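Local coordinates for protein trehalose monomycolate transport factor A (Mycolicibacterium smegmatis MC2 155, PDB 6T84) that is required for MmpL3-dependent transport of trehalose monomycolate to the mycobacterial cell wall, and for growth and cell elongation, at residues M142-V151 with T168-L179. Residues are numbered along the deposited sequence; the frame is centred on the assembly and turned at random.
With SO4 (sulfate ion), chain C.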
# COMPACT_ATOMS: atom_id res chain seq x y z
N MET A 142 2.13 -3.06 3.87
CA MET A 142 2.35 -2.90 2.44
C MET A 142 1.96 -4.21 1.78
O MET A 142 2.33 -5.29 2.28
CB MET A 142 3.84 -2.64 2.11
CG MET A 142 4.40 -1.46 2.89
SD MET A 142 6.07 -1.10 2.35
CE MET A 142 6.93 -1.43 3.86
N TRP A 143 1.26 -4.15 0.64
CA TRP A 143 0.82 -5.39 0.03
C TRP A 143 0.51 -5.12 -1.42
O TRP A 143 0.35 -3.97 -1.82
CB TRP A 143 -0.39 -6.03 0.73
CG TRP A 143 -1.73 -5.34 0.46
CD1 TRP A 143 -2.72 -5.81 -0.37
CD2 TRP A 143 -2.25 -4.11 1.04
NE1 TRP A 143 -3.81 -4.96 -0.34
CE2 TRP A 143 -3.55 -3.91 0.50
CE3 TRP A 143 -1.75 -3.17 1.98
CZ2 TRP A 143 -4.35 -2.82 0.85
CZ3 TRP A 143 -2.52 -2.09 2.30
CH2 TRP A 143 -3.82 -1.93 1.76
N ASN A 144 0.42 -6.18 -2.20
CA ASN A 144 -0.10 -6.02 -3.55
C ASN A 144 -1.33 -6.87 -3.77
O ASN A 144 -1.61 -7.85 -3.07
CB ASN A 144 0.92 -6.37 -4.60
CG ASN A 144 1.14 -7.88 -4.69
OD1 ASN A 144 1.76 -8.50 -3.78
ND2 ASN A 144 0.61 -8.49 -5.76
N GLU A 145 -2.10 -6.43 -4.77
CA GLU A 145 -3.20 -7.20 -5.35
C GLU A 145 -2.87 -7.36 -6.83
O GLU A 145 -1.74 -7.12 -7.25
CB GLU A 145 -4.55 -6.54 -5.04
CG GLU A 145 -4.73 -6.44 -3.52
CD GLU A 145 -6.05 -5.96 -3.02
OE1 GLU A 145 -7.06 -6.13 -3.72
OE2 GLU A 145 -6.10 -5.46 -1.87
N GLN A 146 -3.84 -7.77 -7.64
CA GLN A 146 -3.47 -8.16 -8.99
C GLN A 146 -2.79 -7.03 -9.76
O GLN A 146 -1.75 -7.23 -10.40
CB GLN A 146 -4.69 -8.67 -9.74
CG GLN A 146 -4.29 -9.19 -11.13
CD GLN A 146 -5.41 -9.88 -11.85
OE1 GLN A 146 -6.19 -10.60 -11.24
NE2 GLN A 146 -5.48 -9.68 -13.16
N ASN A 147 -3.38 -5.83 -9.74
CA ASN A 147 -2.91 -4.72 -10.54
C ASN A 147 -2.49 -3.50 -9.73
O ASN A 147 -2.35 -2.41 -10.31
CB ASN A 147 -4.06 -4.34 -11.49
CG ASN A 147 -4.35 -5.44 -12.47
OD1 ASN A 147 -3.48 -5.79 -13.23
ND2 ASN A 147 -5.58 -5.98 -12.45
N TRP A 148 -2.28 -3.67 -8.42
CA TRP A 148 -2.00 -2.54 -7.55
C TRP A 148 -1.01 -2.94 -6.46
O TRP A 148 -1.03 -4.09 -6.02
CB TRP A 148 -3.29 -2.11 -6.86
CG TRP A 148 -4.28 -1.58 -7.82
CD1 TRP A 148 -5.21 -2.31 -8.49
CD2 TRP A 148 -4.37 -0.25 -8.30
NE1 TRP A 148 -5.90 -1.51 -9.34
CE2 TRP A 148 -5.43 -0.22 -9.25
CE3 TRP A 148 -3.67 0.93 -8.03
CZ2 TRP A 148 -5.80 0.94 -9.94
CZ3 TRP A 148 -4.06 2.10 -8.66
CH2 TRP A 148 -5.12 2.10 -9.62
N THR A 149 -0.18 -2.02 -6.04
CA THR A 149 0.67 -2.19 -4.86
C THR A 149 0.27 -1.04 -3.94
O THR A 149 0.14 0.11 -4.40
CB THR A 149 2.16 -2.05 -5.25
OG1 THR A 149 2.50 -3.08 -6.21
CG2 THR A 149 3.11 -2.17 -4.04
N LEU A 150 0.10 -1.34 -2.64
CA LEU A 150 -0.48 -0.41 -1.67
C LEU A 150 0.34 -0.32 -0.40
O LEU A 150 1.00 -1.29 0.03
CB LEU A 150 -1.90 -0.87 -1.28
CG LEU A 150 -2.88 -1.00 -2.48
CD1 LEU A 150 -2.92 -2.47 -2.94
CD2 LEU A 150 -4.26 -0.53 -2.10
N VAL A 151 0.28 0.86 0.21
CA VAL A 151 0.86 1.11 1.53
C VAL A 151 -0.20 1.75 2.41
O VAL A 151 -0.86 2.72 1.99
CB VAL A 151 2.10 2.02 1.42
CG1 VAL A 151 2.57 2.49 2.86
CG2 VAL A 151 3.24 1.37 0.56
N THR A 168 7.96 5.03 -0.76
CA THR A 168 7.91 3.66 -0.25
C THR A 168 7.10 2.74 -1.17
O THR A 168 7.53 1.62 -1.46
CB THR A 168 7.35 3.69 1.17
OG1 THR A 168 8.24 4.50 1.98
CG2 THR A 168 7.33 2.24 1.80
N VAL A 169 5.91 3.20 -1.61
CA VAL A 169 5.09 2.34 -2.45
C VAL A 169 5.78 2.07 -3.77
O VAL A 169 5.68 0.96 -4.31
CB VAL A 169 3.63 2.85 -2.60
CG1 VAL A 169 3.58 4.03 -3.56
CG2 VAL A 169 2.76 1.69 -3.12
N ARG A 170 6.48 3.08 -4.31
CA ARG A 170 7.24 2.89 -5.55
C ARG A 170 8.34 1.86 -5.35
O ARG A 170 8.54 0.99 -6.20
CB ARG A 170 7.80 4.23 -6.03
CG ARG A 170 6.73 5.32 -6.34
CD ARG A 170 7.40 6.70 -6.61
NE ARG A 170 8.15 6.63 -7.87
CZ ARG A 170 8.77 7.69 -8.40
NH1 ARG A 170 8.75 8.85 -7.75
NH2 ARG A 170 9.39 7.57 -9.56
N GLN A 171 9.06 1.95 -4.24
CA GLN A 171 10.14 1.00 -4.00
C GLN A 171 9.60 -0.41 -3.81
O GLN A 171 10.19 -1.38 -4.30
CB GLN A 171 10.91 1.47 -2.75
CG GLN A 171 11.77 2.72 -3.00
CD GLN A 171 12.20 3.43 -1.70
OE1 GLN A 171 11.56 3.28 -0.66
NE2 GLN A 171 13.23 4.28 -1.79
N PHE A 172 8.53 -0.56 -3.03
CA PHE A 172 7.94 -1.88 -2.83
C PHE A 172 7.42 -2.45 -4.14
O PHE A 172 7.62 -3.63 -4.45
CB PHE A 172 6.87 -1.80 -1.75
CG PHE A 172 6.33 -3.14 -1.30
CD1 PHE A 172 7.17 -4.14 -0.84
CD2 PHE A 172 4.96 -3.37 -1.29
CE1 PHE A 172 6.65 -5.35 -0.38
CE2 PHE A 172 4.42 -4.58 -0.88
CZ PHE A 172 5.26 -5.57 -0.40
N ASN A 173 6.75 -1.62 -4.94
CA ASN A 173 6.28 -2.07 -6.24
C ASN A 173 7.43 -2.56 -7.11
O ASN A 173 7.32 -3.60 -7.78
CB ASN A 173 5.55 -0.89 -6.89
CG ASN A 173 4.94 -1.28 -8.19
OD1 ASN A 173 4.06 -2.15 -8.25
ND2 ASN A 173 5.40 -0.66 -9.26
N ASP A 174 8.55 -1.83 -7.12
CA ASP A 174 9.71 -2.25 -7.90
C ASP A 174 10.19 -3.64 -7.45
O ASP A 174 10.51 -4.49 -8.28
CB ASP A 174 10.86 -1.24 -7.76
CG ASP A 174 10.66 0.01 -8.62
OD1 ASP A 174 9.73 0.02 -9.46
OD2 ASP A 174 11.41 1.00 -8.43
N LEU A 175 10.19 -3.89 -6.15
CA LEU A 175 10.68 -5.16 -5.64
C LEU A 175 9.75 -6.30 -6.00
O LEU A 175 10.20 -7.44 -6.13
CB LEU A 175 10.86 -5.06 -4.12
CG LEU A 175 11.97 -4.14 -3.61
CD1 LEU A 175 11.73 -3.76 -2.13
CD2 LEU A 175 13.32 -4.87 -3.72
N LEU A 176 8.46 -6.02 -6.20
CA LEU A 176 7.47 -7.04 -6.55
C LEU A 176 7.32 -7.21 -8.05
O LEU A 176 6.47 -8.01 -8.50
CB LEU A 176 6.08 -6.69 -5.94
CG LEU A 176 6.07 -6.68 -4.39
CD1 LEU A 176 4.58 -6.52 -4.03
CD2 LEU A 176 6.67 -7.98 -3.81
N ARG A 177 8.12 -6.51 -8.86
CA ARG A 177 8.05 -6.70 -10.31
C ARG A 177 8.34 -8.14 -10.72
O ARG A 177 7.88 -8.57 -11.79
CB ARG A 177 8.99 -5.74 -11.05
CG ARG A 177 8.48 -4.33 -11.23
CD ARG A 177 9.57 -3.41 -11.79
NE ARG A 177 10.40 -4.12 -12.75
CZ ARG A 177 11.70 -3.89 -12.94
NH1 ARG A 177 12.31 -2.97 -12.21
NH2 ARG A 177 12.38 -4.60 -13.84
N VAL A 178 9.09 -8.89 -9.88
CA VAL A 178 9.45 -10.29 -10.12
C VAL A 178 8.31 -11.27 -9.91
O VAL A 178 8.44 -12.44 -10.28
CB VAL A 178 10.72 -10.70 -9.32
CG1 VAL A 178 11.86 -9.74 -9.64
CG2 VAL A 178 10.41 -10.74 -7.84
N LEU A 179 7.16 -10.83 -9.37
CA LEU A 179 6.06 -11.76 -9.16
C LEU A 179 5.53 -12.24 -10.51
O LEU A 179 5.50 -11.47 -11.49
CB LEU A 179 4.94 -11.09 -8.37
CG LEU A 179 5.31 -10.75 -6.91
CD1 LEU A 179 4.10 -10.10 -6.22
CD2 LEU A 179 5.91 -12.04 -6.20
S SO4 C . -8.38 -3.74 -11.30
O1 SO4 C . -7.56 -4.89 -10.87
O2 SO4 C . -9.03 -4.06 -12.57
O3 SO4 C . -9.41 -3.46 -10.29
O4 SO4 C . -7.64 -2.56 -11.56
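Met142 lies over one face of the Phe172 ring with two groups at once: its CB stands 3.9 Å from the ring centroid, and its SD makes a Met-aromatic contact. SD sits 4.6 Å from that centroid. With CG anti to the carbonyl carbon (chi1 -54°), the chain runs on across the ring until SD meets CG2 of Thr168 at 3.6 Å. Leu176 CD1 covers the opposite face of Phe172, so the ring is sandwiched, while Thr149 CG2 approaches it obliquely. The one hydrogen bond between strand and helix is made by Thr149, whose OG1 donates to OD1 of Asn173 over 2.7 Å, in the carbonyl plane and on a lone pair. One helical turn before Asn173, Val169 CB packs 3.5 Å from CG2 of Val151. At the other end Asn144 lays its amide against the CD1 methyls of Leu176 and Leu179; its polar atoms bond elsewhere, OD1 to Val86 N and ND2 to the carbonyls of Val84 and Glu145. Neighbouring strands 71-77 and 86-90 extend the same floor under the helix. The whole is a beta-hairpin, 142-151, packed through one face on the C-terminal half of helix 159-175, an alpha+beta arrangement in the probably cytoplasmic part of the protein.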